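Local coordinates for protein TarM (Staphylococcus aureus subsp. aureus 21178, PDB 4X7R) that belongs, by family, to the GT-B glycosyltransferases, built from two Rossmann-like domains, at residues Ala36-Tyr47 / Arg63-Glu71; Asn203-Glu212 / Pro232-Lys240. The protein carries 1 engineered substitution. One frame throughout, in Å; residues are numbered along the deposited sequence.

Contact 1 of 2, residues Ala36-Tyr47 / Arg63-Glu71; sequences ADIVTFDYKGNY and RTKMYNVFE
Ile38, Val39 and Thr40 pair in parallel register with Met66, Tyr67 and Asn68, the short strand axes approaching to 4.6 Å at 26°, and a ladder of backbone bonds runs from Ile38 N to Lys65 O, from Tyr67 N to Ile38 O and from Thr40 N to Tyr67 O. At the start of the ladder Asp37 turns its carboxylate to Lys65: Asp37 OD1 accepts from Lys65 N at 3.0 Å, met from above the carboxylate plane, and is also bound by Tyr30, while OD2 makes a weak salt bridge with Lys65 NZ. Where the strands end, Asn68 is the hub. With CG anti to the backbone N (chi1 175°), its ND2 reaches over to the neighbouring strand and divides its hydrogens between Thr40 OG1 at 2.9 Å and Asp42 O at 2.8 Å. Both acceptors lie close to the amide plane, which fixes the rotation of the group, and OD1 is directed to the helix start, where it caps Glu71 N at 3.1 Å. Beside it, Met66 bends at its last torsion to set CE 3.6 Å from the Tyr47 ring centroid, with SD over the same face, a Met-aromatic contact; Lys44 CD covers the opposite face. Tyr43 presents its edge to the face of Phe70 in a T-shaped pair. Strand 36-40, helix 47-56 and strand 66-68 follow one another as a beta-alpha-beta unit of the Rossmann-like domain. Strand 66-68 is an edge strand of the parallel sheet and 36-40 pairs onward with 3-7, while helix 17-31 packs on Ile38 and helix 203-214 on Tyr67 and Val69.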
loop_
_atom_site.group_PDB
_atom_site.type_symbol
_atom_site.label_atom_id
_atom_site.label_comp_id
_atom_site.label_asym_id
_atom_site.label_seq_id
_atom_site.Cartn_x
_atom_site.Cartn_y
_atom_site.Cartn_z
ATOM N N ALA A 36 12.092 -14.715 1.109
ATOM C CA ALA A 36 11.008 -13.998 1.758
ATOM C C ALA A 36 10.163 -13.374 0.679
ATOM O O ALA A 36 10.514 -12.319 0.141
ATOM C CB ALA A 36 11.555 -12.938 2.704
ATOM N N ASP A 37 9.046 -14.048 0.344
ATOM C CA ASP A 37 8.140 -13.628 -0.726
ATOM C C ASP A 37 6.869 -12.975 -0.253
ATOM O O ASP A 37 6.533 -13.055 0.927
ATOM C CB ASP A 37 7.899 -14.786 -1.700
ATOM C CG ASP A 37 9.212 -15.322 -2.281
ATOM O OD1 ASP A 37 9.986 -14.513 -2.855
ATOM O OD2 ASP A 37 9.472 -16.532 -2.144
ATOM N N ILE A 38 6.182 -12.268 -1.165
ATOM C CA ILE A 38 4.966 -11.528 -0.841
ATOM C C ILE A 38 3.740 -12.280 -1.332
ATOM O O ILE A 38 3.739 -12.766 -2.459
ATOM C CB ILE A 38 5.070 -10.078 -1.378
ATOM C CG1 ILE A 38 6.347 -9.354 -0.735
ATOM C CG2 ILE A 38 3.758 -9.293 -1.119
ATOM C CD1 ILE A 38 6.664 -7.923 -1.198
ATOM N N VAL A 39 2.721 -12.415 -0.469
ATOM C CA VAL A 39 1.435 -13.058 -0.813
ATOM C C VAL A 39 0.361 -11.963 -0.819
ATOM O O VAL A 39 0.202 -11.272 0.187
ATOM C CB VAL A 39 1.051 -14.203 0.153
ATOM C CG1 VAL A 39 -0.240 -14.901 -0.305
ATOM C CG2 VAL A 39 2.206 -15.198 0.324
ATOM N N THR A 40 -0.341 -11.787 -1.956
ATOM C CA THR A 40 -1.433 -10.823 -2.119
ATOM C C THR A 40 -2.755 -11.558 -2.362
ATOM O O THR A 40 -2.744 -12.740 -2.715
ATOM C CB THR A 40 -1.119 -9.757 -3.165
ATOM O OG1 THR A 40 -1.001 -10.372 -4.457
ATOM C CG2 THR A 40 0.123 -8.941 -2.813
ATOM N N PHE A 41 -3.897 -10.859 -2.147
ATOM C CA PHE A 41 -5.224 -11.457 -2.237
ATOM C C PHE A 41 -6.185 -10.716 -3.157
ATOM O O PHE A 41 -7.281 -11.198 -3.378
ATOM C CB PHE A 41 -5.826 -11.640 -0.810
ATOM C CG PHE A 41 -4.913 -12.410 0.128
ATOM C CD1 PHE A 41 -4.857 -13.800 0.087
ATOM C CD2 PHE A 41 -4.105 -11.738 1.051
ATOM C CE1 PHE A 41 -3.994 -14.513 0.936
ATOM C CE2 PHE A 41 -3.239 -12.446 1.889
ATOM C CZ PHE A 41 -3.181 -13.832 1.823
ATOM N N ASP A 42 -5.782 -9.587 -3.735
ATOM C CA ASP A 42 -6.680 -8.859 -4.620
ATOM C C ASP A 42 -6.641 -9.431 -6.044
ATOM O O ASP A 42 -5.745 -10.204 -6.414
ATOM C CB ASP A 42 -6.274 -7.366 -4.671
ATOM C CG ASP A 42 -4.925 -7.166 -5.333
ATOM O OD1 ASP A 42 -3.997 -7.950 -5.038
ATOM O OD2 ASP A 42 -4.791 -6.213 -6.129
ATOM N N TYR A 43 -7.560 -8.937 -6.860
ATOM C CA TYR A 43 -7.680 -9.296 -8.248
ATOM C C TYR A 43 -7.250 -8.110 -9.094
ATOM O O TYR A 43 -7.780 -7.008 -8.947
ATOM C CB TYR A 43 -9.150 -9.685 -8.594
ATOM C CG TYR A 43 -9.282 -9.991 -10.069
ATOM C CD1 TYR A 43 -8.816 -11.193 -10.594
ATOM C CD2 TYR A 43 -9.762 -9.029 -10.957
ATOM C CE1 TYR A 43 -8.888 -11.457 -11.960
ATOM C CE2 TYR A 43 -9.818 -9.271 -12.325
ATOM C CZ TYR A 43 -9.395 -10.491 -12.822
ATOM O OH TYR A 43 -9.410 -10.706 -14.175
ATOM N N LYS A 44 -6.314 -8.339 -9.992
ATOM C CA LYS A 44 -5.908 -7.354 -10.998
ATOM C C LYS A 44 -5.842 -8.126 -12.307
ATOM O O LYS A 44 -5.424 -9.282 -12.307
ATOM C CB LYS A 44 -4.526 -6.735 -10.699
ATOM C CG LYS A 44 -4.547 -5.666 -9.618
ATOM C CD LYS A 44 -3.223 -4.881 -9.599
ATOM C CE LYS A 44 -3.236 -3.791 -8.541
ATOM N NZ LYS A 44 -3.023 -4.339 -7.176
ATOM N N GLY A 45 -6.279 -7.490 -13.385
ATOM C CA GLY A 45 -6.206 -8.053 -14.720
ATOM C C GLY A 45 -4.794 -7.954 -15.289
ATOM O O GLY A 45 -4.429 -8.758 -16.145
ATOM N N ASN A 46 -3.960 -6.989 -14.801
ATOM C CA ASN A 46 -2.590 -6.722 -15.279
ATOM C C ASN A 46 -1.490 -6.795 -14.172
ATOM O O ASN A 46 -0.613 -5.923 -14.124
ATOM C CB ASN A 46 -2.565 -5.335 -15.949
ATOM C CG ASN A 46 -2.727 -4.150 -14.994
ATOM O OD1 ASN A 46 -3.238 -4.264 -13.872
ATOM N ND2 ASN A 46 -2.240 -2.991 -15.403
ATOM N N TYR A 47 -1.508 -7.830 -13.322
ATOM C CA TYR A 47 -0.509 -7.956 -12.257
ATOM C C TYR A 47 0.941 -8.074 -12.738
ATOM O O TYR A 47 1.850 -7.491 -12.128
ATOM C CB TYR A 47 -0.840 -9.077 -11.269
ATOM C CG TYR A 47 -1.095 -8.563 -9.874
ATOM C CD1 TYR A 47 -0.219 -7.660 -9.269
ATOM C CD2 TYR A 47 -2.195 -8.999 -9.142
ATOM C CE1 TYR A 47 -0.466 -7.163 -7.991
ATOM C CE2 TYR A 47 -2.432 -8.533 -7.851
ATOM C CZ TYR A 47 -1.556 -7.624 -7.278
ATOM O OH TYR A 47 -1.808 -7.122 -6.029
ATOM N N ARG A 63 14.597 -10.643 -6.760
ATOM C CA ARG A 63 14.415 -11.974 -6.160
ATOM C C ARG A 63 13.022 -12.135 -5.516
ATOM O O ARG A 63 12.540 -13.257 -5.368
ATOM C CB ARG A 63 15.517 -12.235 -5.116
ATOM C CG ARG A 63 16.930 -12.364 -5.724
ATOM C CD ARG A 63 18.005 -12.215 -4.669
ATOM N NE ARG A 63 17.960 -10.902 -4.002
ATOM C CZ ARG A 63 18.757 -10.534 -2.998
ATOM N NH1 ARG A 63 19.670 -11.374 -2.522
ATOM N NH2 ARG A 63 18.638 -9.329 -2.455
ATOM N N THR A 64 12.375 -11.022 -5.129
ATOM C CA THR A 64 11.056 -11.104 -4.507
ATOM C C THR A 64 9.990 -11.594 -5.493
ATOM O O THR A 64 9.779 -10.996 -6.553
ATOM C CB THR A 64 10.643 -9.793 -3.865
ATOM O OG1 THR A 64 11.728 -9.268 -3.110
ATOM C CG2 THR A 64 9.379 -9.932 -3.004
ATOM N N LYS A 65 9.309 -12.671 -5.118
ATOM C CA LYS A 65 8.180 -13.196 -5.864
ATOM C C LYS A 65 6.923 -12.642 -5.225
ATOM O O LYS A 65 6.888 -12.388 -4.012
ATOM C CB LYS A 65 8.111 -14.735 -5.754
ATOM C CG LYS A 65 9.273 -15.489 -6.395
ATOM C CD LYS A 65 9.126 -16.996 -6.203
ATOM C CE LYS A 65 10.461 -17.726 -6.203
ATOM N NZ LYS A 65 11.134 -17.673 -4.862
ATOM N N MET A 66 5.876 -12.481 -6.036
ATOM C CA MET A 66 4.550 -12.205 -5.530
ATOM C C MET A 66 3.684 -13.397 -5.846
ATOM O O MET A 66 3.500 -13.743 -7.016
ATOM C CB MET A 66 3.922 -10.906 -6.030
ATOM C CG MET A 66 2.614 -10.591 -5.295
ATOM S SD MET A 66 1.426 -9.547 -6.187
ATOM C CE MET A 66 1.150 -10.614 -7.705
ATOM N N TYR A 67 3.173 -14.048 -4.808
ATOM C CA TYR A 67 2.187 -15.122 -4.937
ATOM C C TYR A 67 0.810 -14.445 -4.761
ATOM O O TYR A 67 0.613 -13.718 -3.799
ATOM C CB TYR A 67 2.369 -16.170 -3.847
ATOM C CG TYR A 67 3.668 -16.919 -3.963
ATOM C CD1 TYR A 67 3.839 -17.918 -4.928
ATOM C CD2 TYR A 67 4.725 -16.664 -3.088
ATOM C CE1 TYR A 67 5.035 -18.643 -5.017
ATOM C CE2 TYR A 67 5.920 -17.383 -3.169
ATOM C CZ TYR A 67 6.077 -18.357 -4.144
ATOM O OH TYR A 67 7.240 -19.068 -4.219
ATOM N N ASN A 68 -0.103 -14.624 -5.713
ATOM C CA ASN A 68 -1.434 -14.044 -5.645
ATOM C C ASN A 68 -2.487 -15.173 -5.787
ATOM O O ASN A 68 -2.304 -16.079 -6.593
ATOM C CB ASN A 68 -1.595 -12.942 -6.692
ATOM C CG ASN A 68 -2.997 -12.373 -6.751
ATOM O OD1 ASN A 68 -3.870 -12.845 -7.507
ATOM N ND2 ASN A 68 -3.256 -11.380 -5.916
ATOM N N VAL A 69 -3.546 -15.136 -4.969
ATOM C CA VAL A 69 -4.624 -16.147 -4.935
ATOM C C VAL A 69 -5.284 -16.369 -6.316
ATOM O O VAL A 69 -5.453 -17.508 -6.703
ATOM C CB VAL A 69 -5.665 -15.883 -3.790
ATOM C CG1 VAL A 69 -6.374 -14.536 -3.958
ATOM C CG2 VAL A 69 -6.682 -17.026 -3.685
ATOM N N PHE A 70 -5.670 -15.289 -7.035
ATOM C CA PHE A 70 -6.288 -15.408 -8.365
ATOM C C PHE A 70 -5.291 -15.894 -9.385
ATOM O O PHE A 70 -5.630 -16.779 -10.165
ATOM C CB PHE A 70 -7.004 -14.119 -8.801
ATOM C CG PHE A 70 -8.105 -13.782 -7.826
ATOM C CD1 PHE A 70 -9.238 -14.590 -7.723
ATOM C CD2 PHE A 70 -7.946 -12.746 -6.908
ATOM C CE1 PHE A 70 -10.217 -14.328 -6.759
ATOM C CE2 PHE A 70 -8.937 -12.471 -5.955
ATOM C CZ PHE A 70 -10.068 -13.252 -5.892
ATOM N N GLU A 71 -4.031 -15.402 -9.314
ATOM C CA GLU A 71 -2.947 -15.821 -10.226
ATOM C C GLU A 71 -2.637 -17.303 -10.125
ATOM O O GLU A 71 -2.375 -17.925 -11.139
ATOM C CB GLU A 71 -1.659 -15.000 -9.990
ATOM C CG GLU A 71 -1.802 -13.547 -10.410
ATOM C CD GLU A 71 -1.918 -13.280 -11.900
ATOM O OE1 GLU A 71 -1.246 -13.984 -12.689
ATOM O OE2 GLU A 71 -2.666 -12.350 -12.275
HETATM O O HOH W 1 -4.944 -10.944 -9.417
#

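Contact 2 of 2, residues Asn203-Glu212 / Pro232-Lys240. With SUS (2-deoxy-3,6-di-O-sulfo-2-(sulfoamino)-alpha-D-glucopyranose), chain C; IDS (2-O-sulfo-alpha-L-idopyranuronic acid), chain B.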
loop_
_atom_site.group_PDB
_atom_site.type_symbol
_atom_site.label_atom_id
_atom_site.label_comp_id
_atom_site.label_asym_id
_atom_site.label_seq_id
_atom_site.Cartn_x
_atom_site.Cartn_y
_atom_site.Cartn_z
ATOM N N ASN A 203 -14.718 -15.430 0.397
ATOM C CA ASN A 203 -13.331 -15.116 0.018
ATOM C C ASN A 203 -12.293 -15.503 1.087
ATOM O O ASN A 203 -11.211 -15.980 0.744
ATOM C CB ASN A 203 -13.191 -13.635 -0.340
ATOM C CG ASN A 203 -11.903 -13.317 -1.005
ATOM O OD1 ASN A 203 -11.567 -13.866 -2.062
ATOM N ND2 ASN A 203 -11.099 -12.511 -0.358
ATOM N N LEU A 204 -12.623 -15.320 2.370
ATOM C CA LEU A 204 -11.708 -15.674 3.464
ATOM C C LEU A 204 -11.443 -17.173 3.420
ATOM O O LEU A 204 -10.292 -17.557 3.467
ATOM C CB LEU A 204 -12.299 -15.214 4.820
ATOM C CG LEU A 204 -11.673 -15.733 6.111
ATOM C CD1 LEU A 204 -10.230 -15.200 6.291
ATOM C CD2 LEU A 204 -12.547 -15.345 7.309
ATOM N N ALA A 205 -12.497 -18.007 3.253
ATOM C CA ALA A 205 -12.367 -19.470 3.113
ATOM C C ALA A 205 -11.462 -19.825 1.927
ATOM O O ALA A 205 -10.629 -20.718 2.059
ATOM C CB ALA A 205 -13.741 -20.131 2.923
ATOM N N LEU A 206 -11.639 -19.153 0.774
ATOM C CA LEU A 206 -10.814 -19.392 -0.421
ATOM C C LEU A 206 -9.346 -19.067 -0.086
ATOM O O LEU A 206 -8.453 -19.892 -0.324
ATOM C CB LEU A 206 -11.312 -18.503 -1.599
ATOM C CG LEU A 206 -10.429 -18.491 -2.873
ATOM C CD1 LEU A 206 -10.574 -19.763 -3.639
ATOM C CD2 LEU A 206 -10.731 -17.296 -3.773
ATOM N N CYS A 207 -9.108 -17.866 0.509
ATOM C CA CYS A 207 -7.753 -17.420 0.892
ATOM C C CYS A 207 -7.093 -18.284 1.929
ATOM O O CYS A 207 -5.906 -18.546 1.817
ATOM C CB CYS A 207 -7.768 -15.957 1.292
ATOM S SG CYS A 207 -8.166 -14.857 -0.080
ATOM N N VAL A 208 -7.873 -18.820 2.875
ATOM C CA VAL A 208 -7.345 -19.745 3.885
ATOM C C VAL A 208 -6.897 -21.047 3.202
ATOM O O VAL A 208 -5.802 -21.537 3.476
ATOM C CB VAL A 208 -8.359 -19.981 5.035
ATOM C CG1 VAL A 208 -8.006 -21.230 5.850
ATOM C CG2 VAL A 208 -8.461 -18.745 5.926
ATOM N N TYR A 209 -7.733 -21.583 2.279
ATOM C CA TYR A 209 -7.400 -22.797 1.530
ATOM C C TYR A 209 -6.111 -22.572 0.753
ATOM O O TYR A 209 -5.209 -23.404 0.808
ATOM C CB TYR A 209 -8.549 -23.171 0.578
ATOM C CG TYR A 209 -8.188 -24.239 -0.439
ATOM C CD1 TYR A 209 -8.188 -25.591 -0.095
ATOM C CD2 TYR A 209 -7.920 -23.905 -1.769
ATOM C CE1 TYR A 209 -7.906 -26.579 -1.043
ATOM C CE2 TYR A 209 -7.600 -24.880 -2.713
ATOM C CZ TYR A 209 -7.605 -26.216 -2.350
ATOM O OH TYR A 209 -7.262 -27.158 -3.292
ATOM N N TYR A 210 -6.039 -21.445 0.035
ATOM C CA TYR A 210 -4.901 -21.056 -0.795
ATOM C C TYR A 210 -3.573 -21.078 -0.021
ATOM O O TYR A 210 -2.610 -21.693 -0.485
ATOM C CB TYR A 210 -5.170 -19.680 -1.448
ATOM C CG TYR A 210 -3.936 -19.050 -2.055
ATOM C CD1 TYR A 210 -3.247 -19.675 -3.093
ATOM C CD2 TYR A 210 -3.479 -17.809 -1.621
ATOM C CE1 TYR A 210 -2.119 -19.099 -3.663
ATOM C CE2 TYR A 210 -2.353 -17.217 -2.196
ATOM C CZ TYR A 210 -1.684 -17.867 -3.220
ATOM O OH TYR A 210 -0.610 -17.293 -3.832
ATOM N N LEU A 211 -3.549 -20.455 1.184
ATOM C CA LEU A 211 -2.373 -20.430 2.063
ATOM C C LEU A 211 -1.974 -21.826 2.520
ATOM O O LEU A 211 -0.797 -22.079 2.695
ATOM C CB LEU A 211 -2.614 -19.539 3.289
ATOM C CG LEU A 211 -2.735 -18.041 3.013
ATOM C CD1 LEU A 211 -3.161 -17.304 4.278
ATOM C CD2 LEU A 211 -1.410 -17.471 2.451
ATOM N N GLU A 212 -2.952 -22.720 2.737
ATOM C CA GLU A 212 -2.683 -24.101 3.160
ATOM C C GLU A 212 -2.083 -24.894 1.993
ATOM O O GLU A 212 -1.258 -25.770 2.223
ATOM C CB GLU A 212 -3.963 -24.769 3.678
ATOM C CG GLU A 212 -4.436 -24.194 5.001
ATOM C CD GLU A 212 -5.869 -24.498 5.384
ATOM O OE1 GLU A 212 -6.646 -24.974 4.523
ATOM O OE2 GLU A 212 -6.228 -24.218 6.547
ATOM N N PRO A 232 -6.972 -12.351 9.593
ATOM C CA PRO A 232 -7.793 -13.592 9.637
ATOM C C PRO A 232 -7.420 -14.664 8.614
ATOM O O PRO A 232 -7.559 -15.835 8.927
ATOM C CB PRO A 232 -9.230 -13.093 9.419
ATOM C CG PRO A 232 -9.194 -11.632 9.867
ATOM C CD PRO A 232 -7.837 -11.157 9.408
ATOM N N LYS A 233 -6.909 -14.289 7.427
ATOM C CA LYS A 233 -6.471 -15.286 6.421
ATOM C C LYS A 233 -5.371 -16.161 6.963
ATOM O O LYS A 233 -5.467 -17.386 6.834
ATOM C CB LYS A 233 -6.058 -14.639 5.099
ATOM C CG LYS A 233 -7.199 -13.861 4.468
ATOM C CD LYS A 233 -6.714 -12.988 3.362
ATOM C CE LYS A 233 -7.879 -12.396 2.624
ATOM N NZ LYS A 233 -8.198 -11.037 3.118
ATOM N N MET A 234 -4.355 -15.541 7.625
ATOM C CA MET A 234 -3.246 -16.271 8.227
ATOM C C MET A 234 -3.735 -16.985 9.490
ATOM O O MET A 234 -3.437 -18.165 9.680
ATOM C CB MET A 234 -2.071 -15.319 8.589
ATOM C CG MET A 234 -0.881 -16.030 9.292
ATOM S SD MET A 234 0.365 -14.902 9.950
ATOM C CE MET A 234 -0.541 -14.128 11.313
ATOM N N PHE A 235 -4.417 -16.248 10.375
ATOM C CA PHE A 235 -4.896 -16.769 11.651
ATOM C C PHE A 235 -5.751 -18.055 11.524
ATOM O O PHE A 235 -5.526 -19.000 12.270
ATOM C CB PHE A 235 -5.639 -15.679 12.448
ATOM C CG PHE A 235 -5.876 -16.040 13.903
ATOM C CD1 PHE A 235 -4.805 -16.249 14.773
ATOM C CD2 PHE A 235 -7.165 -16.158 14.406
ATOM C CE1 PHE A 235 -5.022 -16.595 16.113
ATOM C CE2 PHE A 235 -7.381 -16.474 15.757
ATOM C CZ PHE A 235 -6.307 -16.691 16.600
ATOM N N ASN A 236 -6.702 -18.086 10.579
ATOM C CA ASN A 236 -7.619 -19.220 10.383
ATOM C C ASN A 236 -7.029 -20.468 9.690
ATOM O O ASN A 236 -7.737 -21.474 9.597
ATOM C CB ASN A 236 -8.883 -18.764 9.655
ATOM C CG ASN A 236 -9.696 -17.720 10.381
ATOM O OD1 ASN A 236 -9.561 -17.493 11.575
ATOM N ND2 ASN A 236 -10.569 -17.053 9.668
ATOM N N THR A 237 -5.777 -20.423 9.175
ATOM C CA THR A 237 -5.227 -21.632 8.520
ATOM C C THR A 237 -5.061 -22.771 9.543
ATOM O O THR A 237 -4.924 -22.512 10.737
ATOM C CB THR A 237 -3.919 -21.393 7.746
ATOM O OG1 THR A 237 -2.839 -21.318 8.666
ATOM C CG2 THR A 237 -3.948 -20.199 6.830
ATOM N N ASN A 238 -5.080 -24.016 9.062
ATOM C CA ASN A 238 -4.964 -25.214 9.881
ATOM C C ASN A 238 -3.520 -25.625 10.224
ATOM O O ASN A 238 -3.349 -26.670 10.849
ATOM C CB ASN A 238 -5.697 -26.366 9.182
ATOM C CG ASN A 238 -5.037 -26.869 7.898
ATOM O OD1 ASN A 238 -4.009 -26.367 7.421
ATOM N ND2 ASN A 238 -5.621 -27.888 7.305
ATOM N N HIS A 239 -2.493 -24.839 9.793
ATOM C CA HIS A 239 -1.061 -25.135 10.022
ATOM C C HIS A 239 -0.793 -25.413 11.487
ATOM O O HIS A 239 -1.222 -24.645 12.344
ATOM C CB HIS A 239 -0.132 -23.992 9.537
ATOM C CG HIS A 239 -0.154 -23.752 8.059
ATOM N ND1 HIS A 239 -0.965 -22.770 7.500
ATOM C CD2 HIS A 239 0.580 -24.319 7.072
ATOM C CE1 HIS A 239 -0.738 -22.809 6.192
ATOM N NE2 HIS A 239 0.172 -23.734 5.884
ATOM N N LYS A 240 -0.099 -26.518 11.771
ATOM C CA LYS A 240 0.244 -26.928 13.135
ATOM C C LYS A 240 1.714 -26.631 13.450
ATOM O O LYS A 240 2.074 -26.509 14.625
ATOM C CB LYS A 240 -0.046 -28.429 13.329
ATOM C CG LYS A 240 -1.531 -28.780 13.227
ATOM C CD LYS A 240 -1.747 -30.276 13.065
ATOM C CE LYS A 240 -3.178 -30.622 12.703
ATOM N NZ LYS A 240 -3.522 -30.251 11.296
HETATM N N2 SUS C . -9.755 -8.041 1.598
HETATM C C1 SUS C . -11.229 -6.192 0.910
HETATM S S1 SUS C . -9.312 -9.058 0.227
HETATM C C2 SUS C . -9.798 -6.631 1.167
HETATM S S2 SUS C . -9.746 -1.171 -0.984
HETATM C C3 SUS C . -9.140 -5.705 2.213
HETATM O O3 SUS C . -7.749 -6.043 2.390
HETATM S S3 SUS C . -7.297 -6.604 3.737
HETATM C C4 SUS C . -9.277 -4.218 1.856
HETATM O O4 SUS C . -8.851 -3.513 3.006
HETATM C C5 SUS C . -10.768 -3.876 1.501
HETATM O O5 SUS C . -11.251 -4.804 0.483
HETATM C C6 SUS C . -10.955 -2.500 0.866
HETATM O O6 SUS C . -10.159 -2.465 -0.304
HETATM O O1S SUS C . -7.867 -8.760 -0.166
HETATM O O2S SUS C . -9.490 -10.498 0.685
HETATM O O3S SUS C . -10.221 -8.770 -0.966
HETATM O O4S SUS C . -8.697 -1.512 -2.049
HETATM O O5S SUS C . -10.984 -0.535 -1.619
HETATM O O6S SUS C . -9.131 -0.212 0.040
HETATM O O7S SUS C . -7.686 -5.589 4.793
HETATM O O8S SUS C . -5.782 -6.812 3.774
HETATM O O9S SUS C . -7.996 -7.929 4.019
HETATM C C1 IDS B . -14.407 -8.220 3.956
HETATM C C2 IDS B . -13.859 -8.804 2.634
HETATM C C3 IDS B . -13.882 -7.752 1.466
HETATM C C4 IDS B . -13.382 -6.366 1.899
HETATM C C5 IDS B . -14.070 -5.913 3.215
HETATM C C6 IDS B . -13.552 -4.554 3.703
HETATM O O2 IDS B . -12.520 -9.327 2.857
HETATM O O3 IDS B . -15.200 -7.597 0.913
HETATM O O4 IDS B . -11.976 -6.424 2.121
HETATM O O5 IDS B . -13.811 -6.922 4.228
HETATM O O6A IDS B . -12.943 -4.547 4.802
HETATM O O6B IDS B . -13.761 -3.559 2.969
HETATM S S IDS B . -12.259 -10.801 3.211
HETATM O O1S IDS B . -13.186 -11.339 4.307
HETATM O O2S IDS B . -12.433 -11.632 1.944
HETATM O O3S IDS B . -10.831 -10.947 3.738
#
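Leu204, Val208 and Leu211 pack against Pro232, Lys233 and Thr237 in a partly buried contact, in which helix 203-214 meets the short helix 231-235 and the loop after it, beside the parallel sheet of the N-terminal domain and at the rim of the glycan pocket. Leu204 CD1 lies 3.9 Å from Pro232 CB, Val208 CG2 abuts the helix backbone at Lys233 O, and Leu211 CB meets the methyl of Thr237. Lys233 enters as a knob into the hole formed by Asn203, Leu204, Cys207 and Leu211. Its methylenes run over Cys207 and Leu204, and a bend at the last torsion (chi4 96°) brings NZ between two sulfo groups, the N-sulfo group of SUS and the 2-O-sulfo group of IDS, 2.7 Å from IDS O3S and 2.8 Å from SUS O2S. In this knobs-into-holes packing of the N-terminal Rossmann-like domain, the aliphatic part fills the hole between the helices while the ammonium end reaches the glycan. Asn203, in the first turn of its helix, adds a bond from ND2 to IDS O2S of 2.8 Å, and the helix start probably favours the anion as well. At the far end the extended Glu212 side chain passes Thr237 in the opposite direction and OE2 accepts from Asn238 N at 2.8 Å, approached on the anti side; the carboxylate stacks on the Asn238 amide with planes 28° apart. Thr237 OG1 and His239 ND1 share a short hydrogen bond of 2.6 Å, and Lys244 also binds OG1. The imidazole lies with its edge toward Leu211 O, while NE2 is bonded to Ile215 O.

Contact 1 is buried, with 12 of its 19 touching residues buried, whereas contact 2 is partly buried; their centres are about 16 Å apart. Contact 1 is made of paired strands, so main-chain bonds carry it and side-chain amide and ring contacts finish the strand ends; contact 2 has a single hydrogen bond between its segments and relies on apolar packing around a lysine. Helix 203-214 ties the two together: Tyr210 packs on Tyr67 and Val69, and Cys207 SG lies 3.5 Å from Phe41 CD1. Both border the glycan, but differently: Phe41 touches SUS, whereas Lys233 is hydrogen-bonded to SUS and IDS and Asn203 to IDS.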